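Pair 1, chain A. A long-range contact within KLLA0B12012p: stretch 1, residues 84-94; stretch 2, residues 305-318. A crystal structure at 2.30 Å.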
# COMPACT_ATOMS: atom_id res chain seq x y z
N HIS A 84 6.19 -9.78 1.30
CA HIS A 84 6.61 -10.95 2.07
C HIS A 84 6.95 -10.49 3.50
O HIS A 84 6.43 -11.04 4.48
CB HIS A 84 7.79 -11.69 1.41
CG HIS A 84 8.42 -12.75 2.27
ND1 HIS A 84 9.50 -12.46 3.10
CD2 HIS A 84 8.12 -14.07 2.40
CE1 HIS A 84 9.80 -13.60 3.72
NE2 HIS A 84 9.01 -14.59 3.32
N TYR A 85 7.72 -9.41 3.60
CA TYR A 85 8.17 -8.84 4.85
C TYR A 85 7.04 -8.17 5.65
O TYR A 85 7.04 -8.28 6.88
CB TYR A 85 9.37 -7.92 4.59
CG TYR A 85 10.57 -8.75 4.17
CD1 TYR A 85 11.42 -9.30 5.13
CD2 TYR A 85 10.77 -9.10 2.84
CE1 TYR A 85 12.48 -10.14 4.76
CE2 TYR A 85 11.81 -9.95 2.46
CZ TYR A 85 12.68 -10.45 3.42
OH TYR A 85 13.76 -11.24 3.08
N LEU A 86 6.05 -7.57 4.95
CA LEU A 86 4.85 -6.94 5.53
C LEU A 86 4.14 -7.98 6.38
O LEU A 86 3.85 -7.71 7.54
CB LEU A 86 3.90 -6.42 4.41
CG LEU A 86 2.63 -5.68 4.87
CD1 LEU A 86 2.97 -4.34 5.52
CD2 LEU A 86 1.68 -5.46 3.70
N SER A 87 3.92 -9.19 5.79
CA SER A 87 3.29 -10.34 6.44
C SER A 87 4.00 -10.64 7.73
O SER A 87 3.35 -10.66 8.77
CB SER A 87 3.28 -11.55 5.51
OG SER A 87 2.00 -11.78 4.95
N HIS A 88 5.35 -10.74 7.70
CA HIS A 88 6.16 -11.00 8.88
C HIS A 88 6.03 -9.92 9.92
O HIS A 88 5.89 -10.25 11.10
CB HIS A 88 7.62 -11.28 8.52
CG HIS A 88 7.82 -12.66 7.98
ND1 HIS A 88 8.02 -13.75 8.82
CD2 HIS A 88 7.79 -13.10 6.70
CE1 HIS A 88 8.14 -14.81 8.03
NE2 HIS A 88 8.01 -14.47 6.74
N THR A 89 6.01 -8.65 9.51
CA THR A 89 5.83 -7.52 10.43
C THR A 89 4.49 -7.65 11.16
O THR A 89 4.46 -7.52 12.39
CB THR A 89 5.90 -6.16 9.68
OG1 THR A 89 6.85 -6.23 8.63
CG2 THR A 89 6.24 -5.01 10.61
N ILE A 90 3.40 -7.92 10.42
CA ILE A 90 2.05 -8.04 10.99
C ILE A 90 1.96 -9.28 11.90
O ILE A 90 1.54 -9.12 13.05
CB ILE A 90 0.92 -7.94 9.92
CG1 ILE A 90 0.91 -6.51 9.33
CG2 ILE A 90 -0.46 -8.32 10.51
CD1 ILE A 90 0.05 -6.27 8.13
N HIS A 91 2.40 -10.47 11.41
CA HIS A 91 2.38 -11.71 12.19
C HIS A 91 3.06 -11.58 13.53
O HIS A 91 2.49 -12.01 14.54
CB HIS A 91 3.00 -12.89 11.43
CG HIS A 91 2.36 -13.21 10.13
ND1 HIS A 91 1.01 -12.96 9.89
CD2 HIS A 91 2.90 -13.78 9.02
CE1 HIS A 91 0.78 -13.35 8.65
NE2 HIS A 91 1.89 -13.86 8.08
N SER A 92 4.27 -10.97 13.56
CA SER A 92 5.02 -10.84 14.81
C SER A 92 4.41 -9.84 15.77
O SER A 92 4.61 -9.97 16.98
CB SER A 92 6.50 -10.55 14.55
OG SER A 92 6.66 -9.40 13.75
N TYR A 93 3.66 -8.87 15.26
CA TYR A 93 3.00 -7.86 16.08
C TYR A 93 1.68 -8.36 16.71
O TYR A 93 1.40 -8.02 17.85
CB TYR A 93 2.77 -6.62 15.24
CG TYR A 93 1.95 -5.53 15.89
CD1 TYR A 93 2.51 -4.68 16.84
CD2 TYR A 93 0.64 -5.30 15.50
CE1 TYR A 93 1.78 -3.63 17.39
CE2 TYR A 93 -0.11 -4.26 16.05
CZ TYR A 93 0.46 -3.42 17.00
OH TYR A 93 -0.27 -2.39 17.52
N VAL A 94 0.85 -9.09 15.94
CA VAL A 94 -0.46 -9.58 16.40
C VAL A 94 -0.34 -10.64 17.50
O VAL A 94 -1.29 -10.84 18.27
CB VAL A 94 -1.42 -10.03 15.26
CG1 VAL A 94 -1.90 -8.84 14.42
CG2 VAL A 94 -0.80 -11.12 14.38
N SER A 305 -2.48 3.08 11.44
CA SER A 305 -1.93 3.40 12.77
C SER A 305 -1.27 2.17 13.40
O SER A 305 -0.14 2.24 13.88
CB SER A 305 -3.06 3.92 13.68
OG SER A 305 -2.60 4.10 15.00
N GLU A 306 -1.98 1.03 13.38
CA GLU A 306 -1.54 -0.27 13.89
C GLU A 306 -0.34 -0.78 13.11
O GLU A 306 0.61 -1.26 13.73
CB GLU A 306 -2.71 -1.28 13.81
CG GLU A 306 -3.79 -1.06 14.84
CD GLU A 306 -3.29 -1.18 16.26
OE1 GLU A 306 -2.85 -2.29 16.63
OE2 GLU A 306 -3.22 -0.14 16.97
N LEU A 307 -0.35 -0.61 11.78
CA LEU A 307 0.78 -1.03 10.93
C LEU A 307 2.04 -0.27 11.25
O LEU A 307 3.11 -0.88 11.35
CB LEU A 307 0.44 -0.99 9.43
CG LEU A 307 1.52 -1.48 8.46
CD1 LEU A 307 2.05 -2.88 8.86
CD2 LEU A 307 1.01 -1.54 7.08
N PHE A 308 1.94 1.04 11.41
CA PHE A 308 3.12 1.82 11.75
C PHE A 308 3.62 1.50 13.17
O PHE A 308 4.83 1.45 13.38
CB PHE A 308 2.90 3.32 11.48
CG PHE A 308 3.15 3.58 10.01
CD1 PHE A 308 4.44 3.52 9.49
CD2 PHE A 308 2.09 3.78 9.14
CE1 PHE A 308 4.66 3.66 8.12
CE2 PHE A 308 2.32 3.93 7.76
CZ PHE A 308 3.60 3.86 7.27
N LYS A 309 2.72 1.16 14.11
CA LYS A 309 3.13 0.74 15.45
C LYS A 309 3.87 -0.62 15.34
O LYS A 309 4.94 -0.79 15.95
CB LYS A 309 1.95 0.64 16.41
CG LYS A 309 1.38 2.00 16.75
CD LYS A 309 0.72 2.02 18.12
CE LYS A 309 -0.78 2.03 18.07
NZ LYS A 309 -1.35 2.57 19.33
N ALA A 310 3.35 -1.53 14.49
CA ALA A 310 3.94 -2.85 14.22
C ALA A 310 5.34 -2.71 13.65
O ALA A 310 6.27 -3.25 14.23
CB ALA A 310 3.07 -3.63 13.24
N ALA A 311 5.47 -1.93 12.55
CA ALA A 311 6.67 -1.65 11.76
C ALA A 311 7.83 -1.08 12.55
O ALA A 311 8.96 -1.50 12.38
CB ALA A 311 6.32 -0.70 10.62
N VAL A 312 7.54 -0.11 13.41
CA VAL A 312 8.51 0.62 14.23
C VAL A 312 9.01 -0.21 15.40
O VAL A 312 10.21 -0.17 15.70
CB VAL A 312 7.87 1.97 14.65
CG1 VAL A 312 8.42 2.53 15.93
CG2 VAL A 312 7.95 2.99 13.52
N ASN A 313 8.13 -0.99 16.05
CA ASN A 313 8.41 -1.74 17.27
C ASN A 313 8.84 -3.20 17.13
O ASN A 313 9.27 -3.77 18.13
CB ASN A 313 7.21 -1.65 18.21
CG ASN A 313 6.91 -0.24 18.66
OD1 ASN A 313 7.74 0.42 19.30
ND2 ASN A 313 5.71 0.25 18.36
N VAL A 314 8.77 -3.81 15.93
CA VAL A 314 9.17 -5.22 15.74
C VAL A 314 10.62 -5.48 16.16
O VAL A 314 11.50 -4.64 15.96
CB VAL A 314 8.89 -5.83 14.34
CG1 VAL A 314 7.46 -6.36 14.26
CG2 VAL A 314 9.18 -4.84 13.23
N ASP A 315 10.83 -6.66 16.77
CA ASP A 315 12.12 -7.17 17.27
C ASP A 315 12.97 -7.72 16.11
O ASP A 315 14.13 -8.08 16.32
CB ASP A 315 11.89 -8.26 18.33
CG ASP A 315 10.68 -8.04 19.23
OD1 ASP A 315 9.54 -8.15 18.73
OD2 ASP A 315 10.89 -7.79 20.45
N ARG A 316 12.37 -7.78 14.90
CA ARG A 316 12.96 -8.23 13.63
C ARG A 316 13.23 -6.99 12.74
O ARG A 316 13.42 -5.89 13.28
CB ARG A 316 12.02 -9.22 12.89
CG ARG A 316 11.17 -10.14 13.77
CD ARG A 316 9.99 -10.72 13.00
NE ARG A 316 10.37 -11.91 12.24
CZ ARG A 316 9.51 -12.72 11.64
NH1 ARG A 316 8.20 -12.49 11.70
NH2 ARG A 316 9.95 -13.78 10.97
N LEU A 317 13.26 -7.16 11.39
CA LEU A 317 13.45 -6.11 10.39
C LEU A 317 12.38 -5.05 10.65
O LEU A 317 11.19 -5.37 10.67
CB LEU A 317 13.25 -6.70 8.97
CG LEU A 317 13.97 -6.04 7.80
CD1 LEU A 317 13.85 -6.89 6.57
CD2 LEU A 317 13.42 -4.67 7.47
N ASN A 318 12.80 -3.79 10.88
CA ASN A 318 11.85 -2.73 11.17
C ASN A 318 12.00 -1.47 10.31
O ASN A 318 13.00 -1.28 9.63
CB ASN A 318 11.84 -2.36 12.67
CG ASN A 318 13.16 -2.08 13.35
OD1 ASN A 318 14.20 -1.83 12.72
ND2 ASN A 318 13.12 -2.09 14.68

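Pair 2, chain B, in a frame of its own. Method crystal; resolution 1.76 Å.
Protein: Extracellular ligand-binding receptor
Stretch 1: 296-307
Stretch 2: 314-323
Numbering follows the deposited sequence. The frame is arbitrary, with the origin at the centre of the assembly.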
# COMPACT_ATOMS: atom_id res chain seq x y z
N ARG B 296 -4.16 12.98 4.89
CA ARG B 296 -5.41 13.47 5.44
C ARG B 296 -5.70 12.93 6.85
O ARG B 296 -6.32 13.60 7.67
CB ARG B 296 -6.58 13.17 4.51
CG ARG B 296 -7.88 13.77 5.01
CD ARG B 296 -8.91 13.89 3.91
NE ARG B 296 -10.19 14.31 4.45
CZ ARG B 296 -11.31 14.40 3.74
NH1 ARG B 296 -11.28 14.09 2.44
NH2 ARG B 296 -12.44 14.78 4.32
N THR B 297 -5.23 11.72 7.13
CA THR B 297 -5.35 11.16 8.48
C THR B 297 -4.64 12.05 9.50
O THR B 297 -5.19 12.34 10.57
CB THR B 297 -4.72 9.77 8.51
OG1 THR B 297 -5.51 8.91 7.69
CG2 THR B 297 -4.68 9.21 9.93
N VAL B 298 -3.44 12.49 9.15
CA VAL B 298 -2.73 13.42 10.01
C VAL B 298 -3.50 14.72 10.17
O VAL B 298 -3.65 15.23 11.28
CB VAL B 298 -1.32 13.72 9.48
CG1 VAL B 298 -0.70 14.85 10.28
CG2 VAL B 298 -0.45 12.46 9.56
N GLY B 299 -4.01 15.25 9.06
CA GLY B 299 -4.80 16.47 9.08
C GLY B 299 -6.04 16.35 9.94
O GLY B 299 -6.34 17.23 10.76
N GLU B 300 -6.79 15.26 9.77
CA GLU B 300 -8.01 15.10 10.55
C GLU B 300 -7.72 14.92 12.04
O GLU B 300 -8.47 15.41 12.89
CB GLU B 300 -8.88 13.95 10.02
CG GLU B 300 -9.34 14.12 8.56
CD GLU B 300 -10.29 15.30 8.33
OE1 GLU B 300 -10.83 15.85 9.32
OE2 GLU B 300 -10.51 15.66 7.15
N ALA B 301 -6.63 14.24 12.38
CA ALA B 301 -6.26 14.11 13.78
C ALA B 301 -5.90 15.48 14.36
O ALA B 301 -6.30 15.81 15.47
CB ALA B 301 -5.09 13.14 13.95
N LEU B 302 -5.11 16.26 13.63
CA LEU B 302 -4.69 17.56 14.16
C LEU B 302 -5.85 18.54 14.33
O LEU B 302 -5.79 19.43 15.19
CB LEU B 302 -3.57 18.17 13.31
CG LEU B 302 -2.22 17.44 13.30
CD1 LEU B 302 -1.25 18.16 12.38
CD2 LEU B 302 -1.62 17.28 14.70
N LYS B 303 -6.90 18.38 13.53
CA LYS B 303 -8.07 19.28 13.58
C LYS B 303 -9.14 18.77 14.54
O LYS B 303 -10.13 19.44 14.80
CB LYS B 303 -8.69 19.41 12.19
CG LYS B 303 -7.83 20.19 11.22
CD LYS B 303 -8.23 19.94 9.78
CE LYS B 303 -9.39 20.82 9.36
NZ LYS B 303 -9.37 21.01 7.88
N HIS B 304 -8.94 17.56 15.05
CA HIS B 304 -9.95 16.91 15.87
C HIS B 304 -10.17 17.70 17.16
O HIS B 304 -9.21 18.19 17.75
CB HIS B 304 -9.52 15.48 16.18
CG HIS B 304 -10.61 14.63 16.74
ND1 HIS B 304 -11.01 14.70 18.05
CD2 HIS B 304 -11.39 13.68 16.16
CE1 HIS B 304 -11.99 13.84 18.26
NE2 HIS B 304 -12.24 13.21 17.13
N PRO B 305 -11.44 17.82 17.60
CA PRO B 305 -11.76 18.59 18.81
C PRO B 305 -10.96 18.17 20.03
O PRO B 305 -10.69 19.00 20.89
CB PRO B 305 -13.25 18.28 19.03
CG PRO B 305 -13.77 17.98 17.68
CD PRO B 305 -12.64 17.29 16.94
N LYS B 306 -10.58 16.90 20.10
CA LYS B 306 -9.80 16.38 21.23
C LYS B 306 -8.36 16.86 21.25
O LYS B 306 -7.74 17.00 22.31
CB LYS B 306 -9.84 14.85 21.26
CG LYS B 306 -11.18 14.30 21.72
CD LYS B 306 -11.31 12.81 21.45
CE LYS B 306 -12.73 12.35 21.76
NZ LYS B 306 -12.94 10.89 21.52
N ASN B 307 -7.81 17.12 20.06
CA ASN B 307 -6.41 17.52 19.96
C ASN B 307 -6.16 18.88 20.59
O ASN B 307 -6.96 19.80 20.45
CB ASN B 307 -5.97 17.53 18.50
CG ASN B 307 -4.48 17.75 18.36
OD1 ASN B 307 -3.69 17.02 18.94
ND2 ASN B 307 -4.10 18.76 17.59
N ASN B 314 1.18 15.25 20.75
CA ASN B 314 -0.25 15.55 20.55
C ASN B 314 -0.87 14.67 19.47
O ASN B 314 -1.98 14.14 19.64
CB ASN B 314 -0.47 17.01 20.15
CG ASN B 314 -0.15 17.98 21.26
OD1 ASN B 314 0.77 18.80 21.14
ND2 ASN B 314 -0.91 17.91 22.34
N LEU B 315 -0.17 14.55 18.35
CA LEU B 315 -0.69 13.77 17.24
C LEU B 315 -0.88 12.30 17.64
O LEU B 315 -1.95 11.73 17.44
CB LEU B 315 0.24 13.89 16.01
CG LEU B 315 -0.12 13.02 14.80
CD1 LEU B 315 -1.55 13.26 14.37
CD2 LEU B 315 0.81 13.37 13.66
N ALA B 316 0.15 11.70 18.24
CA ALA B 316 0.05 10.31 18.68
C ALA B 316 -1.07 10.11 19.70
O ALA B 316 -1.80 9.12 19.65
CB ALA B 316 1.38 9.85 19.27
N ALA B 317 -1.19 11.05 20.64
CA ALA B 317 -2.21 10.98 21.67
C ALA B 317 -3.58 11.00 21.01
O ALA B 317 -4.48 10.26 21.40
CB ALA B 317 -2.07 12.15 22.66
N THR B 318 -3.73 11.84 19.99
CA THR B 318 -5.03 12.00 19.35
C THR B 318 -5.41 10.80 18.47
O THR B 318 -6.52 10.30 18.57
CB THR B 318 -5.09 13.29 18.53
OG1 THR B 318 -4.93 14.41 19.42
CG2 THR B 318 -6.42 13.40 17.81
N LEU B 319 -4.47 10.34 17.62
CA LEU B 319 -4.70 9.15 16.80
C LEU B 319 -5.23 7.99 17.65
O LEU B 319 -6.20 7.33 17.28
CB LEU B 319 -3.41 8.73 16.10
CG LEU B 319 -2.92 9.66 14.98
CD1 LEU B 319 -1.53 9.24 14.51
CD2 LEU B 319 -3.88 9.64 13.81
N SER B 320 -4.64 7.78 18.82
CA SER B 320 -4.97 6.62 19.64
C SER B 320 -6.21 6.78 20.49
O SER B 320 -6.70 5.80 21.04
CB SER B 320 -3.78 6.26 20.55
OG SER B 320 -2.67 5.86 19.78
N THR B 321 -6.73 8.00 20.62
CA THR B 321 -7.85 8.24 21.53
C THR B 321 -9.08 8.89 20.89
O THR B 321 -10.09 9.06 21.56
CB THR B 321 -7.43 9.07 22.78
OG1 THR B 321 -7.00 10.38 22.37
CG2 THR B 321 -6.30 8.39 23.52
N MSE B 322 -9.00 9.25 19.61
CA MSE B 322 -10.12 9.92 18.96
C MSE B 322 -11.25 8.97 18.58
O MSE B 322 -12.33 9.40 18.20
CB MSE B 322 -9.65 10.69 17.71
CG MSE B 322 -9.11 9.81 16.60
SE MSE B 322 -8.24 10.84 15.16
CE MSE B 322 -7.73 9.31 14.06
N GLY B 323 -10.98 7.67 18.67
CA GLY B 323 -11.98 6.68 18.30
C GLY B 323 -12.14 6.60 16.80
O GLY B 323 -11.25 7.00 16.04
O HOH W 1 -3.58 16.23 21.80

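The sharpest difference between the two pairs lies where the second helix faces the end of the first stretch. In pair 1 a tyrosine covers an alanine: Tyr93(A) lays one face of its ring over Ala310(A), whose CB sits 3.8 Å from the ring centroid, while Tyr93(A) OH donates a 2.7 Å hydrogen bond to Glu306(A) OE1, which lies at the ring edge. In pair 2 the position of Ala310(A) belongs to Thr318(B), and no aromatic ring of the first stretch lies over it. Instead Thr318(B) CG2 comes within 3.4 Å of Ala301(B) O, and Thr318(B) OG1 lies 2.9 Å from Asn307(B) OD1 and 3.0 Å from Asn314(B) O. Which of these oxygens receives the proton is open.

Beneath this difference the backbones agree closely. Two helices cross almost at right angles, at 91° in pair 1 and 92° in pair 2, with axes approaching to 8.9 and 9.1 Å, and fourteen central residues superpose with an RMSD of 0.6 Å. The sequence separation of touching residues is at least 213 in pair 1 but as little as 7 in pair 2, so the same crossing is reached with very different chain connections.

At such a crossing, a small residue allows close approach while longer side chains fill the space around it. The shared element is a leucine on the second helix, Leu307(A) or Leu315(B), with chi1 t and chi2 p in both. In pair 1 Leu307(A) CD2 meets Leu86(A) CD1 at 3.8 Å and Leu307(A) CD1 meets Ile90(A) CG1 at 3.8 Å. In pair 2 the matching residues serve: Leu315(B) CD2 lies 4.0 Å from Val298(B) CG1, and Leu315(B) CD1 lies 4.0 Å from Leu302(B) CD2.

The centre of the crossing shows an exchange of bulk. Thr89(A) matches Ala301(B), and Ala311(A) matches Leu319(B). In pair 1 the larger partner is on the first helix, where Thr89(A) CG2 reaches Ala311(A) CA at 3.6 Å; in pair 2 it is on the second, where Leu319(B) CD2 reaches Ala301(B) CB at 3.7 Å. The side chain that spans the gap comes from opposite helices in the two pairs, although the CA atoms are similarly spaced: Thr89(A) CA to Ala311(A) CA is 6.1 Å, and Ala301(B) CA to Leu319(B) CA is 6.0 Å.

A further match pairs Ser92(A) with His304(B) and Val314(A) with Met322(B), a selenomethionine. Ser92(A) OG packs 3.2 Å from Val314(A) CG1. The bulkier pair 2 residues meet through a ring: Met322(B) CB lies over one face of the His304(B) imidazole, 3.8 Å from its centroid, and Met322(B) SE also reaches Ala301(B) CB at 4.1 Å.

In pair 1 the Arg316(A) guanidinium has His88(A) CB over one face, and Arg316(A) NH2 gives a weak 2.9 Å hydrogen bond to His88(A) ND1. In pair 2 Lys306(B) NZ donates a weak hydrogen bond to Thr321(B) O at 3.4 Å.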